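Local coordinates for protein rhamnonate dehydratase (Gibberella zeae PH-1, PDB 3FXG) that probably catalyses the magnesium-dependent dehydration of rhamnonate, as a lyase of the enolase superfamily, at residues L64-V69 with F80-G86; C90-Q95 with S400-F404; S327-Y332 with P358-D362; I133-L138 with M300-T306; R125-I130 with H276-R280. All blocks are in the same frame, centred on the assembly; numbering follows the deposited sequence.

Interaction 1. Residues L64-V69 with F80-G86; sequences LGSFLV and FATGFGG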
# COMPACT_ATOMS: atom_id res chain seq x y z
N LEU A 64 22.76 33.57 16.34
CA LEU A 64 21.70 33.95 17.26
C LEU A 64 22.12 34.35 18.67
O LEU A 64 21.66 35.35 19.20
CB LEU A 64 20.65 32.83 17.35
CG LEU A 64 19.91 32.54 16.05
CD1 LEU A 64 18.96 31.38 16.24
CD2 LEU A 64 19.16 33.78 15.61
N GLY A 65 23.00 33.56 19.28
CA GLY A 65 23.42 33.87 20.64
C GLY A 65 22.43 33.28 21.63
O GLY A 65 21.45 32.64 21.24
N SER A 66 22.68 33.50 22.92
CA SER A 66 21.81 32.98 23.97
C SER A 66 20.97 34.07 24.61
O SER A 66 21.31 35.25 24.55
CB SER A 66 22.66 32.31 25.05
OG SER A 66 23.55 31.36 24.49
N PHE A 67 19.86 33.67 25.23
CA PHE A 67 18.99 34.61 25.93
C PHE A 67 18.44 33.94 27.18
O PHE A 67 18.49 32.72 27.31
CB PHE A 67 17.87 35.13 25.01
CG PHE A 67 16.72 34.17 24.79
CD1 PHE A 67 15.46 34.43 25.32
CD2 PHE A 67 16.89 33.04 23.99
CE1 PHE A 67 14.38 33.58 25.07
CE2 PHE A 67 15.81 32.18 23.73
CZ PHE A 67 14.55 32.46 24.27
N LEU A 68 17.94 34.75 28.10
CA LEU A 68 17.38 34.25 29.35
C LEU A 68 16.00 34.84 29.59
O LEU A 68 15.76 36.01 29.32
CB LEU A 68 18.29 34.63 30.53
CG LEU A 68 17.79 34.26 31.93
CD1 LEU A 68 18.15 32.81 32.23
CD2 LEU A 68 18.41 35.18 32.97
N VAL A 69 15.10 34.01 30.09
CA VAL A 69 13.75 34.46 30.39
C VAL A 69 13.48 34.29 31.87
O VAL A 69 13.80 33.25 32.45
CB VAL A 69 12.70 33.65 29.59
CG1 VAL A 69 11.30 33.96 30.09
CG2 VAL A 69 12.82 33.98 28.11
N PHE A 80 13.08 30.66 35.81
CA PHE A 80 13.81 31.11 34.63
C PHE A 80 14.39 29.96 33.82
O PHE A 80 14.44 28.82 34.28
CB PHE A 80 14.92 32.09 35.04
CG PHE A 80 15.87 31.56 36.08
CD1 PHE A 80 16.80 30.58 35.76
CD2 PHE A 80 15.82 32.03 37.39
CE1 PHE A 80 17.69 30.09 36.72
CE2 PHE A 80 16.70 31.55 38.36
CZ PHE A 80 17.63 30.57 38.02
N ALA A 81 14.82 30.27 32.61
CA ALA A 81 15.40 29.28 31.72
C ALA A 81 16.20 30.00 30.63
O ALA A 81 15.94 31.16 30.34
CB ALA A 81 14.31 28.42 31.09
N THR A 82 17.16 29.29 30.04
CA THR A 82 17.98 29.88 29.00
C THR A 82 17.87 29.05 27.72
O THR A 82 17.43 27.90 27.75
CB THR A 82 19.46 29.95 29.44
OG1 THR A 82 20.23 30.66 28.46
CG2 THR A 82 20.04 28.55 29.61
N GLY A 83 18.27 29.65 26.60
CA GLY A 83 18.22 28.96 25.33
C GLY A 83 18.90 29.81 24.27
O GLY A 83 19.39 30.90 24.57
N PHE A 84 18.95 29.31 23.04
CA PHE A 84 19.57 30.07 21.97
C PHE A 84 18.44 30.85 21.31
O PHE A 84 17.29 30.42 21.34
CB PHE A 84 20.29 29.13 20.99
CG PHE A 84 19.44 28.64 19.85
CD1 PHE A 84 18.23 27.99 20.09
CD2 PHE A 84 19.87 28.79 18.53
CE1 PHE A 84 17.46 27.50 19.03
CE2 PHE A 84 19.10 28.31 17.47
CZ PHE A 84 17.90 27.66 17.72
N GLY A 85 18.76 32.00 20.73
CA GLY A 85 17.74 32.81 20.09
C GLY A 85 18.12 34.27 20.15
O GLY A 85 17.74 35.06 19.30
N GLY A 86 18.86 34.63 21.20
CA GLY A 86 19.34 35.99 21.37
C GLY A 86 18.34 37.12 21.22
O GLY A 86 17.19 37.00 21.65
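T82 and F67 meet across the two strands through their first torsions. OG1 of T82 lies anti to the backbone N (chi1 -174°) and reaches the F67 carbonyl, while F67 holds CG between its own N and carbonyl carbon (chi1 77°), with the ring alongside the turn after F84. The strands form an antiparallel beta hairpin in the N-terminal capping domain of the enolase fold. F67 with G83 and V69 with A81 are the hydrogen-bonded pairs; S66 with F84 and L68 with T82 are the non-hydrogen-bonded ones. The V69 N to A81 O bond is 3.0 Å long and nearly straight at 171°. Past the last bridge, G85 N still binds G65 O at 2.8 Å. The F67 ring turns its edge to F84 O, which lies 3.3 Å from F67 CE2. It also packs on C90 and V93 of helix 86-101. CD1 of L64 reaches the F84 ring, 3.3 Å from CE2. G86 fits closely at the turn, its CA 3.2 Å from L64 O. F67 O is gripped twice: G83 N comes in the carbonyl plane at 3.2 Å, and T82 OG1 comes from above that plane at 2.9 Å.

Interaction 2. Residues C90-Q95 with S400-F404; sequences CWLVHQ and SDYLF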
# COMPACT_ATOMS: atom_id res chain seq x y z
N CYS A 90 14.19 37.52 22.18
CA CYS A 90 13.70 38.45 23.20
C CYS A 90 12.64 39.38 22.65
O CYS A 90 11.68 39.72 23.35
CB CYS A 90 14.85 39.28 23.77
SG CYS A 90 16.05 38.33 24.73
N TRP A 91 12.80 39.79 21.40
CA TRP A 91 11.84 40.68 20.76
C TRP A 91 10.47 40.00 20.72
O TRP A 91 9.45 40.60 21.04
CB TRP A 91 12.29 41.01 19.34
CG TRP A 91 11.54 42.16 18.72
CD1 TRP A 91 11.90 43.48 18.74
CD2 TRP A 91 10.32 42.08 17.98
NE1 TRP A 91 10.98 44.23 18.05
CE2 TRP A 91 9.99 43.40 17.58
CE3 TRP A 91 9.46 41.03 17.63
CZ2 TRP A 91 8.85 43.70 16.83
CZ3 TRP A 91 8.31 41.33 16.88
CH2 TRP A 91 8.02 42.65 16.49
N LEU A 92 10.46 38.73 20.32
CA LEU A 92 9.22 37.96 20.23
C LEU A 92 8.59 37.72 21.59
O LEU A 92 7.37 37.81 21.74
CB LEU A 92 9.47 36.63 19.52
CG LEU A 92 9.84 36.74 18.03
CD1 LEU A 92 10.29 35.38 17.52
CD2 LEU A 92 8.64 37.24 17.24
N VAL A 93 9.42 37.41 22.58
CA VAL A 93 8.92 37.16 23.93
C VAL A 93 7.96 38.26 24.39
O VAL A 93 6.84 37.98 24.81
CB VAL A 93 10.08 37.11 24.96
CG1 VAL A 93 9.52 37.15 26.38
CG2 VAL A 93 10.91 35.84 24.76
N HIS A 94 8.41 39.51 24.29
CA HIS A 94 7.60 40.64 24.72
C HIS A 94 6.57 41.15 23.73
O HIS A 94 5.46 41.49 24.13
CB HIS A 94 8.53 41.79 25.12
CG HIS A 94 9.46 41.44 26.24
ND1 HIS A 94 9.03 41.28 27.54
CD2 HIS A 94 10.79 41.15 26.25
CE1 HIS A 94 10.05 40.92 28.30
NE2 HIS A 94 11.12 40.83 27.54
N GLN A 95 6.91 41.18 22.45
CA GLN A 95 5.96 41.67 21.46
C GLN A 95 4.80 40.71 21.20
O GLN A 95 3.67 41.15 20.96
CB GLN A 95 6.68 41.97 20.15
CG GLN A 95 7.61 43.17 20.21
CD GLN A 95 6.88 44.46 20.56
OE1 GLN A 95 6.98 44.96 21.68
NE2 GLN A 95 6.14 44.99 19.60
N SER A 400 16.73 43.33 27.35
CA SER A 400 16.30 43.41 25.96
C SER A 400 15.61 44.73 25.61
O SER A 400 15.21 44.93 24.46
CB SER A 400 15.37 42.24 25.63
OG SER A 400 14.23 42.25 26.46
N ASP A 401 15.49 45.61 26.59
CA ASP A 401 14.85 46.91 26.43
C ASP A 401 15.26 47.71 25.19
O ASP A 401 14.41 48.31 24.53
CB ASP A 401 15.11 47.77 27.67
CG ASP A 401 14.47 47.20 28.93
OD1 ASP A 401 14.53 45.97 29.14
OD2 ASP A 401 13.91 47.99 29.72
N TYR A 402 16.55 47.72 24.87
CA TYR A 402 17.04 48.48 23.73
C TYR A 402 16.39 48.09 22.40
O TYR A 402 16.28 48.91 21.50
CB TYR A 402 18.57 48.35 23.62
CG TYR A 402 19.05 47.03 23.04
CD1 TYR A 402 19.33 46.91 21.68
CD2 TYR A 402 19.24 45.92 23.86
CE1 TYR A 402 19.78 45.71 21.14
CE2 TYR A 402 19.70 44.71 23.33
CZ TYR A 402 19.97 44.61 21.97
OH TYR A 402 20.41 43.42 21.44
N LEU A 403 15.97 46.83 22.29
CA LEU A 403 15.35 46.34 21.07
C LEU A 403 14.00 46.98 20.77
O LEU A 403 13.49 46.89 19.64
CB LEU A 403 15.17 44.82 21.15
CG LEU A 403 16.45 43.98 21.11
CD1 LEU A 403 16.14 42.54 21.51
CD2 LEU A 403 17.05 44.03 19.71
N PHE A 404 13.42 47.65 21.76
CA PHE A 404 12.12 48.28 21.59
C PHE A 404 12.18 49.80 21.52
O PHE A 404 11.15 50.46 21.45
CB PHE A 404 11.20 47.82 22.72
CG PHE A 404 11.16 46.33 22.89
CD1 PHE A 404 10.56 45.52 21.93
CD2 PHE A 404 11.75 45.73 24.00
CE1 PHE A 404 10.55 44.13 22.07
CE2 PHE A 404 11.75 44.34 24.14
CZ PHE A 404 11.15 43.54 23.18
O HOH W 1 11.64 47.14 17.54
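Helix 86-101 presents C90-Q95 to the 3-10 turn 401-404, and the backbones come closest where the CA atoms of C90 and S400 are 6.2 Å apart. No direct hydrogen bond crosses the contact. F404 makes most of the contact. Its CE1 sits over one face of the W91 indole, 3.7 Å from CD1. The planes are 29° apart but strongly offset, with little ring overlap. CZ of F404 touches H94 CB at 3.7 Å, and the imidazole stands at 88° to the phenyl plane. These three residues make an aromatic cluster. The W91 face is also covered by its own helix neighbour, for Q95 bends at chi2 (-61°) and lays CG over the centre of the indole. That same CG is 3.6 Å from F404 CE1. In fold terms, the contact joins the first helix after the hairpin of the N-terminal capping domain to the segment following strand 397-399. That strand, late in the chain, is an outer member of the domain's antiparallel sheet. The apolar contact continues at C90, whose CB lies 3.5 Å from S400 CB, with L403 CD1 beside it. The polar ends are met by other groups. S16 OG of strand 11-19 hydrogen-bonds both H94 NE2 and S400 OG, and E98 takes H94 ND1. P88 of the second subunit packs on W91. One water joins the segments at the indole edge. It accepts from W91 NE1 at 3.0 Å and donates to L403 O at 2.8 Å.

Interaction 3. Residues S327-Y332 with P358-D362; sequences SGPYSY and PVFGD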
# COMPACT_ATOMS: atom_id res chain seq x y z
N SER A 327 20.97 19.62 26.05
CA SER A 327 19.98 20.31 26.89
C SER A 327 20.20 20.45 28.40
O SER A 327 19.43 21.13 29.07
CB SER A 327 18.59 19.70 26.65
OG SER A 327 18.21 19.83 25.29
N GLY A 328 21.24 19.82 28.93
CA GLY A 328 21.50 19.93 30.36
C GLY A 328 20.34 19.52 31.27
O GLY A 328 19.59 18.61 30.94
N PRO A 329 20.18 20.18 32.44
CA PRO A 329 19.11 19.87 33.39
C PRO A 329 17.70 19.81 32.78
O PRO A 329 16.85 19.05 33.25
CB PRO A 329 19.24 20.98 34.42
CG PRO A 329 20.73 21.19 34.46
CD PRO A 329 21.08 21.21 32.99
N TYR A 330 17.45 20.60 31.75
CA TYR A 330 16.14 20.59 31.11
C TYR A 330 15.87 19.21 30.53
O TYR A 330 14.72 18.77 30.44
CB TYR A 330 16.07 21.65 30.02
CG TYR A 330 16.43 23.03 30.52
CD1 TYR A 330 15.87 23.53 31.70
CD2 TYR A 330 17.35 23.83 29.84
CE1 TYR A 330 16.22 24.78 32.19
CE2 TYR A 330 17.71 25.08 30.32
CZ TYR A 330 17.14 25.55 31.50
OH TYR A 330 17.50 26.78 32.00
N SER A 331 16.94 18.52 30.14
CA SER A 331 16.80 17.18 29.60
C SER A 331 16.97 16.13 30.70
O SER A 331 16.33 15.08 30.66
CB SER A 331 17.81 16.94 28.47
OG SER A 331 19.12 17.31 28.88
N TYR A 332 17.82 16.41 31.69
CA TYR A 332 18.03 15.45 32.77
C TYR A 332 16.73 15.14 33.50
O TYR A 332 16.40 13.98 33.74
CB TYR A 332 19.06 15.96 33.78
CG TYR A 332 20.37 16.40 33.16
CD1 TYR A 332 20.77 15.92 31.91
CD2 TYR A 332 21.22 17.29 33.83
CE1 TYR A 332 21.97 16.32 31.34
CE2 TYR A 332 22.42 17.70 33.26
CZ TYR A 332 22.79 17.21 32.01
OH TYR A 332 23.96 17.61 31.43
N PRO A 358 30.52 22.72 32.31
CA PRO A 358 29.10 23.13 32.30
C PRO A 358 28.58 23.38 30.88
O PRO A 358 29.25 24.01 30.07
CB PRO A 358 29.10 24.39 33.15
CG PRO A 358 30.19 24.12 34.14
CD PRO A 358 31.28 23.54 33.27
N VAL A 359 27.38 22.89 30.59
CA VAL A 359 26.79 23.07 29.27
C VAL A 359 26.47 24.54 29.01
O VAL A 359 26.62 25.03 27.89
CB VAL A 359 25.49 22.25 29.10
CG1 VAL A 359 25.75 20.78 29.40
CG2 VAL A 359 24.41 22.79 30.01
N PHE A 360 26.03 25.24 30.05
CA PHE A 360 25.68 26.65 29.92
C PHE A 360 26.79 27.58 30.40
O PHE A 360 26.55 28.76 30.66
CB PHE A 360 24.38 26.94 30.67
CG PHE A 360 23.22 26.08 30.23
CD1 PHE A 360 22.85 26.02 28.89
CD2 PHE A 360 22.49 25.34 31.15
CE1 PHE A 360 21.78 25.23 28.47
CE2 PHE A 360 21.42 24.54 30.75
CZ PHE A 360 21.06 24.49 29.40
N GLY A 361 28.00 27.05 30.51
CA GLY A 361 29.13 27.87 30.93
C GLY A 361 29.02 28.44 32.33
O GLY A 361 28.56 27.77 33.26
N ASP A 362 29.44 29.70 32.49
CA ASP A 362 29.42 30.35 33.80
C ASP A 362 28.13 31.09 34.13
O ASP A 362 28.08 31.89 35.06
CB ASP A 362 30.61 31.31 33.92
CG ASP A 362 30.50 32.51 33.00
OD1 ASP A 362 29.70 32.46 32.03
OD2 ASP A 362 31.21 33.50 33.24
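F360 carries its ring from the turn 358-361 onto the start of helix 329-335. At CB, a chi1 of -57° sets CG beside the backbone N, and the ring runs toward S327-Y330. The neighbouring V359 puts CG2 over the centre of one ring face. That methyl also approaches G328 CA across the contact, at 4.1 Å. Further out, CD1 touches T82 CG2 of strand 78-84. CE1 meets the selenium of the selenomethionine M300. On the other side CE2 packs against P329 CD at 4.0 Å. The tip atom, F360 CZ, is 3.5 Å from Y330 CE2. F360 CZ also lies 3.7 Å from S327 O. The Y330 and F360 ring planes are 45° apart. No hydrogen bond links the two segments; the contact is apolar packing. A type I turn from P358 to G361 holds V359 and F360 in its middle positions. E367 receives both of their backbone N-H groups, one on each carboxylate oxygen. G328 holds the N-cap position, and its O accepts the first helical bonds, from S331 N and Y332 N. The contact belongs to the barrel domain. Helix 329-335 touches strand 344-347 through Y332, and V359 touches that strand too. Through Y330 the helix also meets the capping-domain strand 78-84, where Y330 OH probably hydrogen-bonds T82 N.

Interaction 4. Residues I133-L138 with M300-T306; sequences ISVIDL and MWLGGLT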
# COMPACT_ATOMS: atom_id res chain seq x y z
N ILE A 133 9.17 29.86 22.45
CA ILE A 133 8.12 29.25 23.25
C ILE A 133 8.72 28.21 24.20
O ILE A 133 8.29 28.10 25.35
CB ILE A 133 7.07 28.56 22.35
CG1 ILE A 133 6.35 29.63 21.50
CG2 ILE A 133 6.06 27.79 23.20
CD1 ILE A 133 5.37 29.06 20.49
N SER A 134 9.71 27.47 23.72
CA SER A 134 10.35 26.43 24.53
C SER A 134 10.97 26.99 25.81
O SER A 134 10.79 26.43 26.89
CB SER A 134 11.44 25.71 23.73
OG SER A 134 10.91 25.10 22.57
N VAL A 135 11.71 28.09 25.68
CA VAL A 135 12.35 28.69 26.84
C VAL A 135 11.33 29.25 27.83
O VAL A 135 11.53 29.18 29.04
CB VAL A 135 13.33 29.80 26.40
CG1 VAL A 135 13.97 30.45 27.62
CG2 VAL A 135 14.41 29.20 25.50
N ILE A 136 10.25 29.81 27.31
CA ILE A 136 9.21 30.36 28.18
C ILE A 136 8.57 29.22 28.97
O ILE A 136 8.33 29.34 30.17
CB ILE A 136 8.12 31.09 27.36
CG1 ILE A 136 8.70 32.38 26.77
CG2 ILE A 136 6.91 31.39 28.24
CD1 ILE A 136 7.77 33.10 25.80
N ASP A 137 8.30 28.11 28.28
CA ASP A 137 7.69 26.94 28.91
C ASP A 137 8.60 26.40 30.01
O ASP A 137 8.14 26.07 31.09
CB ASP A 137 7.43 25.85 27.87
CG ASP A 137 6.72 24.64 28.46
OD1 ASP A 137 5.53 24.76 28.83
OD2 ASP A 137 7.35 23.57 28.56
N LEU A 138 9.90 26.31 29.71
CA LEU A 138 10.86 25.81 30.69
C LEU A 138 10.91 26.73 31.91
O LEU A 138 11.04 26.27 33.04
CB LEU A 138 12.25 25.68 30.05
CG LEU A 138 12.40 24.54 29.03
CD1 LEU A 138 13.75 24.63 28.32
CD2 LEU A 138 12.25 23.20 29.73
N MSE A 300 14.99 22.72 24.37
CA MSE A 300 14.97 24.17 24.26
C MSE A 300 14.54 24.63 22.87
O MSE A 300 14.39 25.83 22.63
CB MSE A 300 16.36 24.75 24.57
CG MSE A 300 16.77 24.65 26.04
SE MSE A 300 18.60 25.25 26.32
CE MSE A 300 19.48 23.66 25.70
N TRP A 301 14.32 23.68 21.96
CA TRP A 301 13.94 24.04 20.60
C TRP A 301 12.59 23.53 20.10
O TRP A 301 11.86 24.28 19.44
CB TRP A 301 15.01 23.56 19.61
CG TRP A 301 16.44 23.95 19.93
CD1 TRP A 301 16.86 24.89 20.82
CD2 TRP A 301 17.63 23.42 19.31
NE1 TRP A 301 18.23 24.98 20.80
CE2 TRP A 301 18.73 24.10 19.89
CE3 TRP A 301 17.87 22.45 18.33
CZ2 TRP A 301 20.06 23.83 19.51
CZ3 TRP A 301 19.19 22.18 17.96
CH2 TRP A 301 20.26 22.87 18.55
N LEU A 302 12.25 22.28 20.41
CA LEU A 302 11.02 21.65 19.91
C LEU A 302 9.68 22.24 20.35
O LEU A 302 8.67 22.03 19.67
CB LEU A 302 11.00 20.15 20.24
CG LEU A 302 10.24 19.74 21.51
CD1 LEU A 302 9.85 18.27 21.44
CD2 LEU A 302 11.10 20.03 22.74
N GLY A 303 9.67 22.96 21.47
CA GLY A 303 8.43 23.54 21.95
C GLY A 303 8.39 23.66 23.46
O GLY A 303 7.58 24.39 24.03
N GLY A 304 9.29 22.93 24.13
CA GLY A 304 9.35 22.98 25.58
C GLY A 304 9.08 21.63 26.22
O GLY A 304 8.84 20.64 25.54
N LEU A 305 9.13 21.59 27.55
CA LEU A 305 8.91 20.35 28.28
C LEU A 305 7.48 19.85 28.12
O LEU A 305 7.24 18.66 27.93
CB LEU A 305 9.23 20.56 29.77
CG LEU A 305 8.99 19.37 30.70
CD1 LEU A 305 9.77 18.16 30.20
CD2 LEU A 305 9.41 19.73 32.12
N THR A 306 6.52 20.77 28.18
CA THR A 306 5.11 20.41 28.03
C THR A 306 4.88 19.64 26.72
O THR A 306 4.27 18.57 26.71
CB THR A 306 4.22 21.66 28.04
OG1 THR A 306 4.42 22.37 29.27
CG2 THR A 306 2.74 21.27 27.92
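The carboxylate of D137 is gripped by the first turn of helix 305-316. T306 OG1 donates to the syn lone pair of D137 OD1 at 2.7 Å. T306 N donates to D137 OD2 at 2.9 Å in a nearly straight bond (175°), also from the syn side but 27° out of the carboxylate plane. D137 chi1 of -176° swings CG away from its own N, toward the helix start. The N-terminal end of that helix would probably help stabilise the negative charge of the carboxylate. W141 NE1, one turn further along helix 128-148, also bonds to T306 OG1. The contact joins the two domains of the enolase fold: helix 128-148 of the capping domain packs on the barrel domain where loop 300-304 leads into helix 305-316. Glycines allow close approach, with the CA atoms of S134 and G304 only 3.7 Å apart. S134 OG bonds mainly to I130 O within its helix and receives a weak, bent bond from G303 N. On the apolar side L138 splits its methyls. CD1 meets CG of the selenomethionine M300 at 3.8 Å, and CD2 meets L305 CB at 4.0 Å.

Interaction 5. Residues R125-I130 with H276-R280; sequences RKGLPI and HEYSR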
# COMPACT_ATOMS: atom_id res chain seq x y z
N ARG A 125 5.53 27.38 13.72
CA ARG A 125 5.37 25.93 13.60
C ARG A 125 6.72 25.24 13.76
O ARG A 125 6.80 24.16 14.36
CB ARG A 125 4.74 25.55 12.25
CG ARG A 125 3.30 26.02 12.13
CD ARG A 125 2.56 25.34 10.99
NE ARG A 125 3.20 25.54 9.68
CZ ARG A 125 3.79 24.58 8.98
NH1 ARG A 125 3.84 23.34 9.46
NH2 ARG A 125 4.31 24.85 7.79
N LYS A 126 7.77 25.85 13.24
CA LYS A 126 9.10 25.28 13.38
C LYS A 126 10.13 26.40 13.51
O LYS A 126 9.84 27.56 13.23
CB LYS A 126 9.43 24.40 12.17
CG LYS A 126 8.45 23.23 11.99
CD LYS A 126 8.91 22.24 10.95
CE LYS A 126 7.82 21.21 10.63
NZ LYS A 126 7.41 20.39 11.81
N GLY A 127 11.33 26.04 13.97
CA GLY A 127 12.39 27.03 14.08
C GLY A 127 12.38 27.99 15.25
O GLY A 127 11.80 27.73 16.31
N LEU A 128 13.03 29.13 15.04
CA LEU A 128 13.17 30.18 16.05
C LEU A 128 11.96 30.51 16.93
O LEU A 128 12.08 30.57 18.16
CB LEU A 128 13.68 31.47 15.38
CG LEU A 128 13.95 32.67 16.30
CD1 LEU A 128 14.95 32.29 17.38
CD2 LEU A 128 14.47 33.83 15.47
N PRO A 129 10.79 30.74 16.33
CA PRO A 129 9.61 31.05 17.15
C PRO A 129 9.32 29.97 18.19
O PRO A 129 8.92 30.26 19.32
CB PRO A 129 8.49 31.17 16.12
CG PRO A 129 9.21 31.62 14.89
CD PRO A 129 10.45 30.76 14.90
N ILE A 130 9.52 28.72 17.79
CA ILE A 130 9.27 27.59 18.67
C ILE A 130 10.34 27.52 19.76
O ILE A 130 10.07 27.09 20.88
CB ILE A 130 9.25 26.26 17.87
CG1 ILE A 130 8.28 26.39 16.69
CG2 ILE A 130 8.81 25.11 18.77
CD1 ILE A 130 6.88 26.84 17.09
N HIS A 276 16.54 18.84 15.06
CA HIS A 276 16.06 19.99 14.32
C HIS A 276 14.62 19.83 13.82
O HIS A 276 14.25 20.35 12.77
CB HIS A 276 17.01 20.32 13.16
CG HIS A 276 18.38 20.70 13.62
ND1 HIS A 276 19.44 19.82 13.61
CD2 HIS A 276 18.85 21.86 14.15
CE1 HIS A 276 20.51 20.42 14.12
NE2 HIS A 276 20.17 21.65 14.45
N GLU A 277 13.82 19.10 14.59
CA GLU A 277 12.41 18.89 14.28
C GLU A 277 11.63 19.56 15.43
O GLU A 277 12.16 19.69 16.53
CB GLU A 277 12.09 17.40 14.20
CG GLU A 277 10.69 17.09 13.71
CD GLU A 277 10.29 17.92 12.50
OE1 GLU A 277 9.91 19.09 12.68
OE2 GLU A 277 10.37 17.39 11.36
N TYR A 278 10.39 19.96 15.17
CA TYR A 278 9.60 20.68 16.18
C TYR A 278 8.13 20.25 16.28
O TYR A 278 7.54 19.82 15.29
CB TYR A 278 9.63 22.18 15.88
CG TYR A 278 10.99 22.70 15.47
CD1 TYR A 278 11.80 23.39 16.37
CD2 TYR A 278 11.48 22.47 14.18
CE1 TYR A 278 13.07 23.85 16.00
CE2 TYR A 278 12.75 22.92 13.80
CZ TYR A 278 13.53 23.61 14.71
OH TYR A 278 14.78 24.05 14.33
N SER A 279 7.56 20.43 17.47
CA SER A 279 6.16 20.13 17.80
C SER A 279 5.78 18.66 17.73
O SER A 279 6.48 17.84 17.12
CB SER A 279 5.21 20.93 16.90
OG SER A 279 4.91 20.23 15.70
N ARG A 280 4.65 18.32 18.34
CA ARG A 280 4.18 16.94 18.34
C ARG A 280 3.82 16.52 16.92
O ARG A 280 3.91 15.35 16.57
CB ARG A 280 2.97 16.78 19.28
CG ARG A 280 1.76 17.69 19.00
CD ARG A 280 0.68 17.43 20.06
NE ARG A 280 -0.54 18.23 19.90
CZ ARG A 280 -0.78 19.37 20.52
NH1 ARG A 280 0.11 19.88 21.37
NH2 ARG A 280 -1.94 20.00 20.33
O HOH W 2 5.44 21.81 13.53
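Ring packing carries most of this contact. Y278 lies flat against the backbone of K126 and G127. G127 N stands over the centre of the ring, 3.4 Å from Y278 CZ, and G127 CA makes a CH-pi contact 4.0 Å from the centroid. I130 CB comes obliquely to Y278 CD1, 4.1 Å away, on the same side of the ring plane as G127 N. K126 CB lies 3.5 Å from Y278 CD2. The charged link is a salt bridge, K126 NZ to E277 OE1 at 2.9 Å. The lysine bends at its last torsion (chi4 -61°) and meets the oxygen from above the carboxylate plane. The same OE1 accepts Y278 N at 2.7 Å on its anti lone pair, so two donors hold it. Water forms a third set of links: one water donates to S279 OG at 2.7 Å and accepts from K126 NZ at 3.0 Å. The segments belong to the capping domain and the barrel domain, meeting at a subunit interface. R125 forms a salt bridge with D254 of the second subunit and a hydrogen bond with H276 O of that chain. F122 of the second subunit packs on Y278. The buried lysine and glutamate probably balance each other's charge, while the K126-G127 peptide rests on the tyrosine face with its N over the ring centre.

Overall arrangement
Interactions 1, 3, 4 and 5 are buried, while interaction 2 is only partly so and lies farthest out, its centre about 24 Å from the chain centre. Interaction 1 is regular backbone pairing inside the capping domain. Interaction 2 adds aromatic packing on the helix that follows that hairpin, where C90 meets F67. Interactions 4 and 5 share helix 128-148 and join the capping and barrel domains, the first through a carboxylate at a helix start, the second through a tyrosine face and a salt bridge. A probable hydrogen bond from S279 N to L302 O connects them. Interaction 3 is apolar and within the barrel domain, yet touches interactions 1 and 4. Interactions 1, 2 and 5 also reach the second subunit.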